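Local coordinates for protein gamma-glutamyltranspeptidase (Streptomyces lincolnensis, PDB 6J3A) that probably cleaves or transfers gamma-glutamyl-like amide groups, as a homologue of LmbA among the N-terminal nucleophile hydrolases of the gamma-glutamyltranspeptidase family, at residues H19-Q24 against H140-V145; W115-R120 against A255-P260; V148-E153 against P376-L381; T161-S166 against R231-T236; W268-A273 against V281-L286. One frame throughout, in Å; residues are numbered along the deposited sequence.

Overall arrangement
All five contacts tie parts of an N-terminal nucleophile fold together, but in different layers. Contacts 1, 2 and 5 are buried. One leucine in contact 2 and three in contact 5 pack at neighbouring strands, 256-265 and 268-272, and the two contacts touch where Pro-260 packs on Cys-271 and Lys-272. Contact 1 joins a helix start to a loop through apolar packing and a shared water and lies beside the second subunit. Contacts 3 and 4 are partly buried and lie on the same side of the chain's centre. Contact 3 presses an aromatic ring on a helix, whereas contact 4, the farthest from the centre, has the one direct hydrogen bond across a contact.

Contact 1 (H19-Q24 against H140-V145)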
# COMPACT_ATOMS: atom_id res chain seq x y z
N HIS A 19 -5.61 7.86 4.84
CA HIS A 19 -6.67 6.91 4.49
C HIS A 19 -6.62 6.46 3.03
O HIS A 19 -6.64 7.29 2.11
CB HIS A 19 -8.04 7.52 4.76
CG HIS A 19 -9.11 6.51 5.04
ND1 HIS A 19 -9.57 5.62 4.08
CD2 HIS A 19 -9.82 6.26 6.16
CE1 HIS A 19 -10.51 4.87 4.61
NE2 HIS A 19 -10.69 5.23 5.86
N TRP A 20 -6.61 5.15 2.83
CA TRP A 20 -6.38 4.53 1.52
C TRP A 20 -7.41 4.95 0.46
O TRP A 20 -7.07 5.13 -0.71
CB TRP A 20 -6.33 2.98 1.63
CG TRP A 20 -7.65 2.35 1.96
CD1 TRP A 20 -8.62 1.98 1.08
CD2 TRP A 20 -8.14 2.03 3.27
NE1 TRP A 20 -9.70 1.45 1.75
CE2 TRP A 20 -9.44 1.48 3.10
CE3 TRP A 20 -7.63 2.17 4.56
CZ2 TRP A 20 -10.22 1.05 4.18
CZ3 TRP A 20 -8.41 1.75 5.64
CH2 TRP A 20 -9.69 1.19 5.44
N LEU A 21 -8.66 5.10 0.88
CA LEU A 21 -9.75 5.52 0.01
C LEU A 21 -9.48 6.90 -0.58
O LEU A 21 -9.74 7.15 -1.76
CB LEU A 21 -11.08 5.54 0.79
CG LEU A 21 -11.70 4.20 1.26
CD1 LEU A 21 -12.92 4.47 2.12
CD2 LEU A 21 -12.09 3.29 0.11
N ALA A 22 -8.93 7.78 0.25
CA ALA A 22 -8.59 9.13 -0.19
C ALA A 22 -7.36 9.13 -1.10
O ALA A 22 -7.30 9.88 -2.07
CB ALA A 22 -8.38 10.04 1.01
N SER A 23 -6.39 8.28 -0.78
CA SER A 23 -5.19 8.15 -1.60
C SER A 23 -5.55 7.74 -3.01
O SER A 23 -5.17 8.40 -3.98
CB SER A 23 -4.25 7.11 -1.03
OG SER A 23 -3.63 7.58 0.14
N GLN A 24 -6.31 6.65 -3.10
CA GLN A 24 -6.65 6.05 -4.39
C GLN A 24 -7.60 6.93 -5.19
O GLN A 24 -7.56 6.90 -6.43
CB GLN A 24 -7.25 4.64 -4.18
CG GLN A 24 -7.55 3.84 -5.45
CD GLN A 24 -6.44 3.90 -6.50
OE1 GLN A 24 -5.31 3.49 -6.24
NE2 GLN A 24 -6.77 4.42 -7.70
N HIS A 140 -23.53 6.18 -1.31
CA HIS A 140 -23.52 4.70 -1.46
C HIS A 140 -22.68 3.97 -0.42
O HIS A 140 -22.81 2.75 -0.31
CB HIS A 140 -23.05 4.28 -2.85
CG HIS A 140 -23.86 4.88 -3.96
ND1 HIS A 140 -25.18 4.57 -4.17
CD2 HIS A 140 -23.52 5.76 -4.93
CE1 HIS A 140 -25.63 5.23 -5.22
NE2 HIS A 140 -24.64 5.96 -5.70
N GLY A 141 -21.81 4.68 0.28
CA GLY A 141 -21.19 4.17 1.51
C GLY A 141 -19.75 3.69 1.46
O GLY A 141 -19.17 3.51 0.38
N HIS A 142 -19.18 3.50 2.64
CA HIS A 142 -17.86 2.88 2.77
C HIS A 142 -17.69 2.11 4.08
O HIS A 142 -18.32 2.42 5.08
CB HIS A 142 -16.78 3.95 2.67
CG HIS A 142 -16.47 4.62 3.97
ND1 HIS A 142 -17.24 5.66 4.46
CD2 HIS A 142 -15.51 4.39 4.89
CE1 HIS A 142 -16.74 6.04 5.63
NE2 HIS A 142 -15.70 5.28 5.91
N ALA A 143 -16.82 1.11 4.06
CA ALA A 143 -16.55 0.30 5.24
C ALA A 143 -15.60 1.05 6.17
O ALA A 143 -14.42 1.15 5.89
CB ALA A 143 -15.98 -1.05 4.83
N PRO A 144 -16.12 1.59 7.28
CA PRO A 144 -15.30 2.50 8.06
C PRO A 144 -14.28 1.80 8.92
O PRO A 144 -14.43 0.62 9.23
CB PRO A 144 -16.32 3.19 8.96
CG PRO A 144 -17.32 2.11 9.21
CD PRO A 144 -17.41 1.32 7.94
N VAL A 145 -13.27 2.55 9.32
CA VAL A 145 -12.32 2.14 10.35
C VAL A 145 -13.04 2.11 11.70
O VAL A 145 -14.01 2.84 11.92
CB VAL A 145 -11.13 3.14 10.37
CG1 VAL A 145 -10.18 2.90 11.55
CG2 VAL A 145 -10.36 3.04 9.07
O HOH W 1 -13.07 5.15 7.59
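His-19, Trp-20 and Leu-21 form the N-terminal corner of helix 20-31 and meet Val-145 and His-142 of the loop 140-145, which links helices 127-140 and 146-154. His-19 is the N-cap: its ND1 accepts from Leu-21 N in the plane of the imidazole, a weak bond of 3.4 Å. With CG swung opposite the backbone N (chi1 -154°), the ring leans over the indole of Trp-20, its CE1 lying 3.6 Å above one face and offset toward the rim. The indole takes up the position between its own backbone N and carbonyl carbon (chi1 70°), which puts its six-membered ring below the imidazole. Val-145 fits against the outer ends of both rings with a single methyl, since CG2 lies 3.9 Å from His-19 NE2 and 4.1 Å from Trp-20 CH2. On the other flank Leu-21 CD1 lies 3.8 Å from His-142 CD2, coming at a slant to the ring. Trp-20 NE1 bonds not to the loop but to the carbonyl O of Gln-9 of the second subunit, so the helix corner serves the dimer interface as well. The two imidazoles do not bond directly. Water 1 joins them, lying 2.9 Å from His-19 NE2 and 3.1 Å from His-142 NE2, while accepting from Val-145 N.

Contact 2 (W115-R120 against A255-P260); sequences WMLLLR and ATYEAP
Leu-117 carries this contact almost alone, reaching from helix 111-122 to the beginning of strand 256-265 in a helix-on-strand packing. The tight part lies at Ala-255. There Leu-117 CD1 presses against the carbonyl, 3.3 Å from Ala-255 O, and also meets the methyl, with Ala-255 CB at 4.0 Å. The leucine's first torsion lies off the staggered values (chi1 -105°), while CD1 is anti to CA (chi2 -170°), which carries CD1 out to the Ala-255 carbonyl. The looser part lies at Tyr-257, which is partly exposed. Its ring inclines toward the helix and touches the same methyl at a slant, with CE2 4.3 Å from Leu-117 CD1. The phenol oxygen passes the helix backbone without bonding to it: Tyr-257 OH is 3.9 Å from Leu-117 O and takes Asp-121 OD2, one residue beyond the segment, as its hydrogen-bond partner. A second aspartate of the same helix, Asp-113, accepts from Ala-255 N, so polar bonds flank the apolar centre. Leu-75 of strand 73-77, the sheet neighbour of strand 256-265, touches both Leu-117 and Tyr-257, adding a third apolar partner. The helix is backed by other helices: Trp-115 and Met-116 pack on helix 36-50, and Met-116 also rests on helix 205-217.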
# COMPACT_ATOMS: atom_id res chain seq x y z
N TRP A 115 -9.86 25.04 -0.69
CA TRP A 115 -9.85 24.02 -1.75
C TRP A 115 -10.43 24.56 -3.06
O TRP A 115 -10.03 24.13 -4.14
CB TRP A 115 -10.64 22.77 -1.31
CG TRP A 115 -10.00 22.00 -0.19
CD1 TRP A 115 -10.54 21.73 1.04
CD2 TRP A 115 -8.70 21.41 -0.19
NE1 TRP A 115 -9.66 21.00 1.80
CE2 TRP A 115 -8.52 20.79 1.07
CE3 TRP A 115 -7.67 21.33 -1.14
CZ2 TRP A 115 -7.35 20.10 1.40
CZ3 TRP A 115 -6.51 20.64 -0.80
CH2 TRP A 115 -6.36 20.04 0.46
N MET A 116 -11.38 25.49 -2.95
CA MET A 116 -11.96 26.12 -4.13
C MET A 116 -10.92 27.01 -4.79
O MET A 116 -10.84 27.03 -6.01
CB MET A 116 -13.19 26.96 -3.77
CG MET A 116 -14.46 26.18 -3.45
SD MET A 116 -14.84 24.82 -4.57
CE MET A 116 -14.10 23.47 -3.66
N LEU A 117 -10.16 27.74 -3.98
CA LEU A 117 -9.10 28.59 -4.51
C LEU A 117 -8.04 27.76 -5.22
O LEU A 117 -7.63 28.09 -6.33
CB LEU A 117 -8.41 29.42 -3.42
CG LEU A 117 -8.73 30.92 -3.33
CD1 LEU A 117 -7.77 31.57 -2.35
CD2 LEU A 117 -8.65 31.66 -4.65
N LEU A 118 -7.62 26.68 -4.57
CA LEU A 118 -6.65 25.76 -5.15
C LEU A 118 -7.12 25.24 -6.51
O LEU A 118 -6.41 25.36 -7.50
CB LEU A 118 -6.37 24.59 -4.20
CG LEU A 118 -5.13 23.76 -4.56
CD1 LEU A 118 -3.83 24.54 -4.39
CD2 LEU A 118 -5.09 22.51 -3.71
N LEU A 119 -8.32 24.70 -6.54
CA LEU A 119 -8.91 24.22 -7.77
C LEU A 119 -8.97 25.31 -8.85
O LEU A 119 -8.63 25.07 -9.99
CB LEU A 119 -10.32 23.65 -7.51
CG LEU A 119 -10.93 22.73 -8.57
CD1 LEU A 119 -10.06 21.51 -8.85
CD2 LEU A 119 -12.31 22.26 -8.14
N ARG A 120 -9.36 26.51 -8.47
CA ARG A 120 -9.55 27.60 -9.43
C ARG A 120 -8.24 28.09 -10.04
O ARG A 120 -8.16 28.31 -11.25
CB ARG A 120 -10.28 28.76 -8.77
CG ARG A 120 -10.71 29.86 -9.74
CD ARG A 120 -11.04 31.15 -9.03
NE ARG A 120 -9.87 31.69 -8.33
CZ ARG A 120 -9.79 32.90 -7.78
NH1 ARG A 120 -10.81 33.76 -7.83
NH2 ARG A 120 -8.66 33.27 -7.17
N ALA A 255 -10.10 32.55 1.80
CA ALA A 255 -8.77 31.99 1.97
C ALA A 255 -7.79 32.91 1.24
O ALA A 255 -8.14 33.54 0.23
CB ALA A 255 -8.72 30.59 1.40
N THR A 256 -6.57 33.00 1.78
CA THR A 256 -5.53 33.87 1.22
C THR A 256 -4.24 33.11 0.98
O THR A 256 -4.05 32.02 1.53
CB THR A 256 -5.21 35.03 2.17
OG1 THR A 256 -4.94 34.53 3.48
CG2 THR A 256 -6.38 35.99 2.23
N TYR A 257 -3.37 33.70 0.17
CA TYR A 257 -2.04 33.15 -0.14
C TYR A 257 -0.95 33.85 0.68
O TYR A 257 -1.10 35.01 1.04
CB TYR A 257 -1.71 33.33 -1.62
CG TYR A 257 -2.42 32.38 -2.57
CD1 TYR A 257 -2.08 31.02 -2.63
CD2 TYR A 257 -3.39 32.84 -3.46
CE1 TYR A 257 -2.71 30.15 -3.52
CE2 TYR A 257 -4.03 31.99 -4.35
CZ TYR A 257 -3.68 30.65 -4.39
OH TYR A 257 -4.31 29.80 -5.27
N GLU A 258 0.14 33.14 0.95
CA GLU A 258 1.27 33.68 1.72
C GLU A 258 2.59 33.08 1.30
O GLU A 258 2.64 31.99 0.73
CB GLU A 258 1.09 33.41 3.20
CG GLU A 258 0.03 34.29 3.81
CD GLU A 258 -0.29 33.94 5.24
OE1 GLU A 258 0.51 33.21 5.89
OE2 GLU A 258 -1.35 34.42 5.70
N ALA A 259 3.66 33.79 1.60
CA ALA A 259 4.99 33.23 1.50
C ALA A 259 5.08 32.26 2.67
O ALA A 259 4.49 32.51 3.72
CB ALA A 259 6.05 34.32 1.64
N PRO A 260 5.81 31.15 2.48
CA PRO A 260 6.07 30.25 3.60
C PRO A 260 7.13 30.81 4.54
O PRO A 260 7.92 31.64 4.15
CB PRO A 260 6.63 29.00 2.92
CG PRO A 260 7.29 29.52 1.69
CD PRO A 260 6.43 30.66 1.24

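Contact 3 (V148-E153 against P376-L381)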
# COMPACT_ATOMS: atom_id res chain seq x y z
N VAL A 148 -14.18 5.29 13.86
CA VAL A 148 -15.37 6.09 13.57
C VAL A 148 -16.46 5.79 14.61
O VAL A 148 -16.91 6.67 15.34
CB VAL A 148 -15.92 5.84 12.15
CG1 VAL A 148 -17.22 6.59 11.92
CG2 VAL A 148 -14.90 6.25 11.11
N GLY A 149 -16.85 4.53 14.68
CA GLY A 149 -17.91 4.10 15.57
C GLY A 149 -17.52 4.22 17.03
O GLY A 149 -18.33 4.63 17.86
N VAL A 150 -16.27 3.87 17.34
CA VAL A 150 -15.78 3.99 18.70
C VAL A 150 -15.85 5.45 19.15
O VAL A 150 -16.16 5.71 20.32
CB VAL A 150 -14.34 3.43 18.87
CG1 VAL A 150 -13.73 3.80 20.22
CG2 VAL A 150 -14.36 1.91 18.72
N THR A 151 -15.60 6.38 18.23
CA THR A 151 -15.71 7.83 18.50
C THR A 151 -17.16 8.22 18.78
O THR A 151 -17.45 8.85 19.78
CB THR A 151 -15.19 8.72 17.34
OG1 THR A 151 -13.80 8.49 17.13
CG2 THR A 151 -15.36 10.20 17.66
N VAL A 152 -18.05 7.85 17.87
CA VAL A 152 -19.48 8.07 18.06
C VAL A 152 -19.94 7.53 19.43
O VAL A 152 -20.59 8.25 20.18
CB VAL A 152 -20.32 7.46 16.92
CG1 VAL A 152 -21.80 7.47 17.24
CG2 VAL A 152 -20.08 8.21 15.62
N GLU A 153 -19.57 6.29 19.76
CA GLU A 153 -19.95 5.70 21.06
C GLU A 153 -19.49 6.54 22.27
O GLU A 153 -20.17 6.54 23.29
CB GLU A 153 -19.43 4.26 21.21
CG GLU A 153 -20.12 3.20 20.33
CD GLU A 153 -21.58 2.93 20.67
OE1 GLU A 153 -22.08 3.45 21.69
OE2 GLU A 153 -22.23 2.20 19.90
N PRO A 376 -5.13 10.90 29.47
CA PRO A 376 -5.72 11.80 28.47
C PRO A 376 -7.09 11.32 27.99
O PRO A 376 -7.35 10.11 27.95
CB PRO A 376 -4.69 11.78 27.32
CG PRO A 376 -3.43 11.27 27.93
CD PRO A 376 -3.88 10.30 28.98
N GLY A 377 -7.97 12.27 27.67
CA GLY A 377 -9.29 11.98 27.12
C GLY A 377 -9.17 11.20 25.82
O GLY A 377 -8.10 11.15 25.21
N PHE A 378 -10.29 10.60 25.40
CA PHE A 378 -10.34 9.82 24.17
C PHE A 378 -9.59 10.50 23.01
O PHE A 378 -9.79 11.69 22.73
CB PHE A 378 -11.79 9.57 23.77
CG PHE A 378 -11.96 8.97 22.40
CD1 PHE A 378 -11.69 7.61 22.19
CD2 PHE A 378 -12.39 9.75 21.33
CE1 PHE A 378 -11.85 7.05 20.93
CE2 PHE A 378 -12.54 9.19 20.07
CZ PHE A 378 -12.28 7.84 19.87
N ASP A 379 -8.71 9.72 22.36
CA ASP A 379 -7.98 10.15 21.17
C ASP A 379 -8.56 9.41 19.95
O ASP A 379 -8.36 8.19 19.83
CB ASP A 379 -6.48 9.83 21.34
CG ASP A 379 -5.60 10.38 20.20
OD1 ASP A 379 -5.89 11.47 19.63
OD2 ASP A 379 -4.59 9.70 19.91
N PRO A 380 -9.27 10.13 19.04
CA PRO A 380 -9.87 9.48 17.85
C PRO A 380 -8.84 9.02 16.79
O PRO A 380 -9.20 8.38 15.79
CB PRO A 380 -10.76 10.60 17.27
CG PRO A 380 -10.04 11.85 17.63
CD PRO A 380 -9.35 11.60 18.95
N LEU A 381 -7.59 9.38 17.05
CA LEU A 381 -6.42 9.08 16.25
C LEU A 381 -5.70 7.80 16.71
O LEU A 381 -4.85 7.27 15.99
CB LEU A 381 -5.47 10.27 16.39
CG LEU A 381 -4.50 10.59 15.26
CD1 LEU A 381 -5.23 11.31 14.13
CD2 LEU A 381 -3.33 11.41 15.80
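Helix 146-154 receives Phe-378 at Val-150 and Thr-151, where the long loop between helix 334-341 and strand 424-428 passes over its surface. That loop runs into the unmodelled residues 384-420, a region that in this family probably corresponds to the end of the large subunit made by self-cleavage. Phe-378 extends its ring away from its backbone N (chi1 171°) and lays the outer rim across the two helix residues, CE2 and CZ on Thr-151 and CE1 on Val-150. Thr-151 OG1 stands at the ring edge, near the ring plane, 3.2 Å from CZ of Phe-378, a position in which the electropositive C-H rim would face the oxygen. The hydroxyl is also used by its own helix, because it sits beside the backbone N (chi1 -62°) and bonds to the carbonyl of Asn-147 one turn earlier. On the other flank Val-150 CG1 comes obliquely to Phe-378 CE1 at 3.8 Å. The loop folds back on itself here: Pro-380 N lies 3.5 Å above one face of the Phe-378 ring, offset toward the rim, and Pro-380 CB reaches Thr-151 OG1 at 3.7 Å. The contact is partly buried, with Val-150 and Phe-378 on its exposed side. Beyond it Pro-380 packs on Leu-54 and Gln-444, while the helix turns Val-152 to Leu-171 and joins helix 156-161 through the Glu-153 to Arg-156 salt bridge.

Contact 4 (T161-S166 against R231-T236)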
# COMPACT_ATOMS: atom_id res chain seq x y z
N THR A 161 -29.36 12.83 23.96
CA THR A 161 -30.04 13.72 24.89
C THR A 161 -29.93 15.19 24.52
O THR A 161 -30.77 15.98 24.94
CB THR A 161 -29.48 13.58 26.33
OG1 THR A 161 -28.16 14.15 26.40
CG2 THR A 161 -29.45 12.11 26.78
N GLU A 162 -28.92 15.55 23.75
CA GLU A 162 -28.53 16.95 23.59
C GLU A 162 -28.35 17.35 22.12
O GLU A 162 -29.11 18.18 21.62
CB GLU A 162 -27.28 17.21 24.44
CG GLU A 162 -27.20 18.56 25.14
CD GLU A 162 -28.37 18.92 26.03
OE1 GLU A 162 -28.42 18.48 27.20
OE2 GLU A 162 -29.22 19.70 25.57
N TRP A 163 -27.38 16.73 21.41
CA TRP A 163 -27.12 17.02 19.98
C TRP A 163 -27.86 16.04 19.09
O TRP A 163 -27.27 15.16 18.48
CB TRP A 163 -25.63 16.99 19.62
CG TRP A 163 -24.75 17.93 20.41
CD1 TRP A 163 -25.14 18.95 21.24
CD2 TRP A 163 -23.32 17.95 20.41
NE1 TRP A 163 -24.04 19.58 21.77
CE2 TRP A 163 -22.91 18.99 21.28
CE3 TRP A 163 -22.34 17.19 19.76
CZ2 TRP A 163 -21.57 19.28 21.52
CZ3 TRP A 163 -21.01 17.47 20.01
CH2 TRP A 163 -20.64 18.51 20.88
N THR A 164 -29.17 16.22 19.02
CA THR A 164 -30.03 15.24 18.37
C THR A 164 -29.86 15.20 16.86
O THR A 164 -30.16 14.19 16.23
CB THR A 164 -31.51 15.45 18.72
OG1 THR A 164 -31.88 16.80 18.44
CG2 THR A 164 -31.76 15.14 20.20
N THR A 165 -29.40 16.30 16.26
CA THR A 165 -29.14 16.33 14.82
C THR A 165 -27.95 15.43 14.44
O THR A 165 -27.90 14.94 13.31
CB THR A 165 -28.87 17.75 14.31
OG1 THR A 165 -27.81 18.35 15.08
CG2 THR A 165 -30.13 18.60 14.41
N SER A 166 -27.02 15.26 15.37
CA SER A 166 -25.89 14.35 15.19
C SER A 166 -26.29 12.88 15.38
O SER A 166 -25.76 11.99 14.70
CB SER A 166 -24.74 14.71 16.13
OG SER A 166 -24.17 15.96 15.79
N ARG A 231 -28.15 28.64 17.58
CA ARG A 231 -28.99 27.74 18.41
C ARG A 231 -28.25 27.35 19.70
O ARG A 231 -27.14 26.83 19.62
CB ARG A 231 -29.38 26.48 17.61
CG ARG A 231 -30.57 26.69 16.67
CD ARG A 231 -31.21 25.37 16.23
NE ARG A 231 -30.55 24.83 15.05
CZ ARG A 231 -31.03 24.81 13.80
NH1 ARG A 231 -32.25 25.29 13.51
NH2 ARG A 231 -30.29 24.29 12.81
N PRO A 232 -28.86 27.60 20.89
CA PRO A 232 -28.26 27.19 22.17
C PRO A 232 -27.85 25.72 22.18
O PRO A 232 -28.67 24.84 21.97
CB PRO A 232 -29.37 27.47 23.19
CG PRO A 232 -30.10 28.63 22.60
CD PRO A 232 -30.04 28.46 21.11
N THR A 233 -26.56 25.50 22.40
CA THR A 233 -25.97 24.18 22.27
C THR A 233 -25.15 23.88 23.51
O THR A 233 -24.33 24.68 23.93
CB THR A 233 -25.06 24.13 21.03
OG1 THR A 233 -25.80 24.56 19.88
CG2 THR A 233 -24.51 22.74 20.78
N MET A 234 -25.37 22.70 24.08
CA MET A 234 -24.57 22.23 25.20
C MET A 234 -23.11 22.13 24.77
O MET A 234 -22.82 21.77 23.62
CB MET A 234 -25.07 20.87 25.64
CG MET A 234 -24.29 20.18 26.75
SD MET A 234 -24.38 21.09 28.29
CE MET A 234 -26.05 20.72 28.82
N ASP A 235 -22.21 22.44 25.69
CA ASP A 235 -20.78 22.26 25.44
C ASP A 235 -20.06 21.72 26.68
O ASP A 235 -20.71 21.28 27.62
CB ASP A 235 -20.18 23.57 24.93
CG ASP A 235 -20.22 24.69 25.95
OD1 ASP A 235 -20.13 24.44 27.17
OD2 ASP A 235 -20.30 25.84 25.50
N THR A 236 -18.72 21.73 26.66
CA THR A 236 -17.91 21.23 27.78
C THR A 236 -18.10 21.96 29.13
O THR A 236 -17.82 21.38 30.18
CB THR A 236 -16.40 21.26 27.44
OG1 THR A 236 -16.03 22.57 26.99
CG2 THR A 236 -16.04 20.23 26.38
O HOH W 2 -27.62 21.18 22.98
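Trp-163 reaches across to Thr-233 and Met-234 of the small hairpin strand 233-234, from the N-cap position of helix 164-170. From CB the indole sets out beside the backbone N and opposite the carbonyl carbon (chi1 -57°), toward the strand, and a second torsion near zero turns its pyrrole edge to it. Thr-233 CG2 comes obliquely to that ring, 3.3 Å from Trp-163 NE1 and 3.9 Å from Trp-163 CD1, and water 2 lies off the same edge in the ring plane. NE1 also donates to the carbonyl of Met-234, with NE1 and O 3.1 Å apart and an N-H...O angle of 145°. That oxygen lies in the ring plane, although the donor is tilted 29° from the plane of the carbonyl. Farther along the edge, CZ2 passes the same Met-234 O at 3.5 Å. Leu-158 of helix 156-161 packs on both Trp-163 and Met-234. Beside the indole, Glu-162 OE1 meets Met-234 CE at 3.6 Å, while OE2 forms a salt bridge with Arg-240 of the partner strand. Water 2 accepts from Met-234 N and donates weakly to Glu-162 OE2. Both backbone polar atoms of Met-234 are thereby tied to 161-166, one directly and one through water.

Contact 5 (W268-A273 against V281-L286); sequences WTVCKA and VLLQQL
Strand 268-272 and helix 281-286 run nearly antiparallel, their axes at 155° and 9.1 Å apart at closest approach. Val-270 faces the helix and sends its two methyls to different residues: CG2 meets Leu-286 CD1 at 3.7 Å, and CG1 meets Leu-282 CD2 at 4.1 Å. To one side of these, Leu-283 sets CD2 against the strand backbone, 3.5 Å from Val-270 O. Lys-272 points the same way two residues on, and its chain is folded at chi2 and chi3 (-66° and -76°), which brings its carbons alongside Leu-283, in the opposite direction, and across Leu-282 at about a right angle. Its CG is 3.8 Å from Leu-283 CD2, and its CE is 4.0 Å from Leu-282 CB. The ammonium passes the apolar layer to a cluster of polar groups, where NZ bonds to Thr-484, Ser-486 and Pro-485 O and forms a salt bridge with Asp-507. On the helix, Gln-285 curls back so that NE2 and its backbone N reach Val-281 O from opposite faces of the carbonyl. With helix 506-519 packing on Val-270 and Leu-282, this is a helical layer laid on a central antiparallel sheet, as in the alpha-beta-beta-alpha sandwich of N-terminal nucleophile hydrolases.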
# COMPACT_ATOMS: atom_id res chain seq x y z
N TRP A 268 19.47 21.55 2.90
CA TRP A 268 18.02 21.59 2.74
C TRP A 268 17.42 22.93 3.14
O TRP A 268 18.00 23.68 3.92
CB TRP A 268 17.31 20.52 3.59
CG TRP A 268 17.80 19.12 3.49
CD1 TRP A 268 18.92 18.61 4.07
CD2 TRP A 268 17.16 18.03 2.82
NE1 TRP A 268 19.04 17.27 3.79
CE2 TRP A 268 17.97 16.89 3.02
CE3 TRP A 268 16.00 17.90 2.06
CZ2 TRP A 268 17.65 15.64 2.48
CZ3 TRP A 268 15.68 16.66 1.52
CH2 TRP A 268 16.50 15.55 1.74
N THR A 269 16.24 23.20 2.59
CA THR A 269 15.35 24.25 3.06
C THR A 269 14.03 23.58 3.41
O THR A 269 13.47 22.88 2.58
CB THR A 269 15.07 25.29 1.96
OG1 THR A 269 16.31 25.79 1.45
CG2 THR A 269 14.22 26.46 2.51
N VAL A 270 13.55 23.81 4.62
CA VAL A 270 12.22 23.34 5.01
C VAL A 270 11.24 24.51 4.92
O VAL A 270 11.54 25.58 5.42
CB VAL A 270 12.20 22.77 6.42
CG1 VAL A 270 10.84 22.16 6.71
CG2 VAL A 270 13.29 21.71 6.57
N CYS A 271 10.09 24.27 4.29
CA CYS A 271 9.01 25.26 4.17
C CYS A 271 7.83 24.88 5.04
O CYS A 271 7.40 23.72 5.05
CB CYS A 271 8.54 25.37 2.71
SG CYS A 271 9.87 25.87 1.60
N LYS A 272 7.30 25.88 5.75
CA LYS A 272 6.17 25.71 6.67
C LYS A 272 5.20 26.86 6.54
O LYS A 272 5.49 27.85 5.89
CB LYS A 272 6.67 25.67 8.11
CG LYS A 272 7.71 24.59 8.41
CD LYS A 272 7.13 23.18 8.29
CE LYS A 272 6.27 22.81 9.48
NZ LYS A 272 5.40 21.63 9.23
N ALA A 273 4.05 26.74 7.19
CA ALA A 273 3.11 27.85 7.31
C ALA A 273 3.61 28.83 8.35
O ALA A 273 4.28 28.44 9.30
CB ALA A 273 1.73 27.35 7.70
N VAL A 281 7.72 26.20 14.57
CA VAL A 281 8.35 25.51 15.70
C VAL A 281 9.28 24.37 15.25
O VAL A 281 10.23 24.03 15.96
CB VAL A 281 7.31 25.03 16.74
CG1 VAL A 281 6.73 23.66 16.40
CG2 VAL A 281 7.93 25.00 18.12
N LEU A 282 8.98 23.78 14.08
CA LEU A 282 9.88 22.81 13.43
C LEU A 282 11.18 23.52 13.03
O LEU A 282 12.28 23.04 13.32
CB LEU A 282 9.21 22.19 12.18
CG LEU A 282 9.86 20.90 11.62
CD1 LEU A 282 8.85 20.01 10.90
CD2 LEU A 282 11.05 21.18 10.70
N LEU A 283 11.02 24.66 12.36
CA LEU A 283 12.15 25.48 11.93
C LEU A 283 13.01 25.92 13.14
O LEU A 283 14.24 25.86 13.07
CB LEU A 283 11.66 26.69 11.11
CG LEU A 283 10.69 26.45 9.93
CD1 LEU A 283 10.30 27.73 9.20
CD2 LEU A 283 11.32 25.51 8.93
N GLN A 284 12.38 26.31 14.24
CA GLN A 284 13.11 26.67 15.47
C GLN A 284 13.90 25.51 16.05
O GLN A 284 14.99 25.69 16.57
CB GLN A 284 12.16 27.23 16.54
CG GLN A 284 11.76 28.68 16.31
CD GLN A 284 11.33 29.41 17.56
OE1 GLN A 284 10.24 29.97 17.60
NE2 GLN A 284 12.19 29.41 18.58
N GLN A 285 13.34 24.31 15.94
CA GLN A 285 14.05 23.10 16.36
C GLN A 285 15.32 22.83 15.54
O GLN A 285 16.32 22.37 16.09
CB GLN A 285 13.11 21.90 16.34
CG GLN A 285 12.12 21.90 17.48
CD GLN A 285 11.07 20.81 17.33
OE1 GLN A 285 11.28 19.68 17.76
NE2 GLN A 285 9.94 21.15 16.72
N LEU A 286 15.25 23.14 14.25
CA LEU A 286 16.38 22.98 13.33
C LEU A 286 17.46 24.01 13.59
O LEU A 286 18.66 23.68 13.59
CB LEU A 286 15.91 23.14 11.88
CG LEU A 286 15.07 22.02 11.28
CD1 LEU A 286 14.55 22.44 9.92
CD2 LEU A 286 15.89 20.75 11.15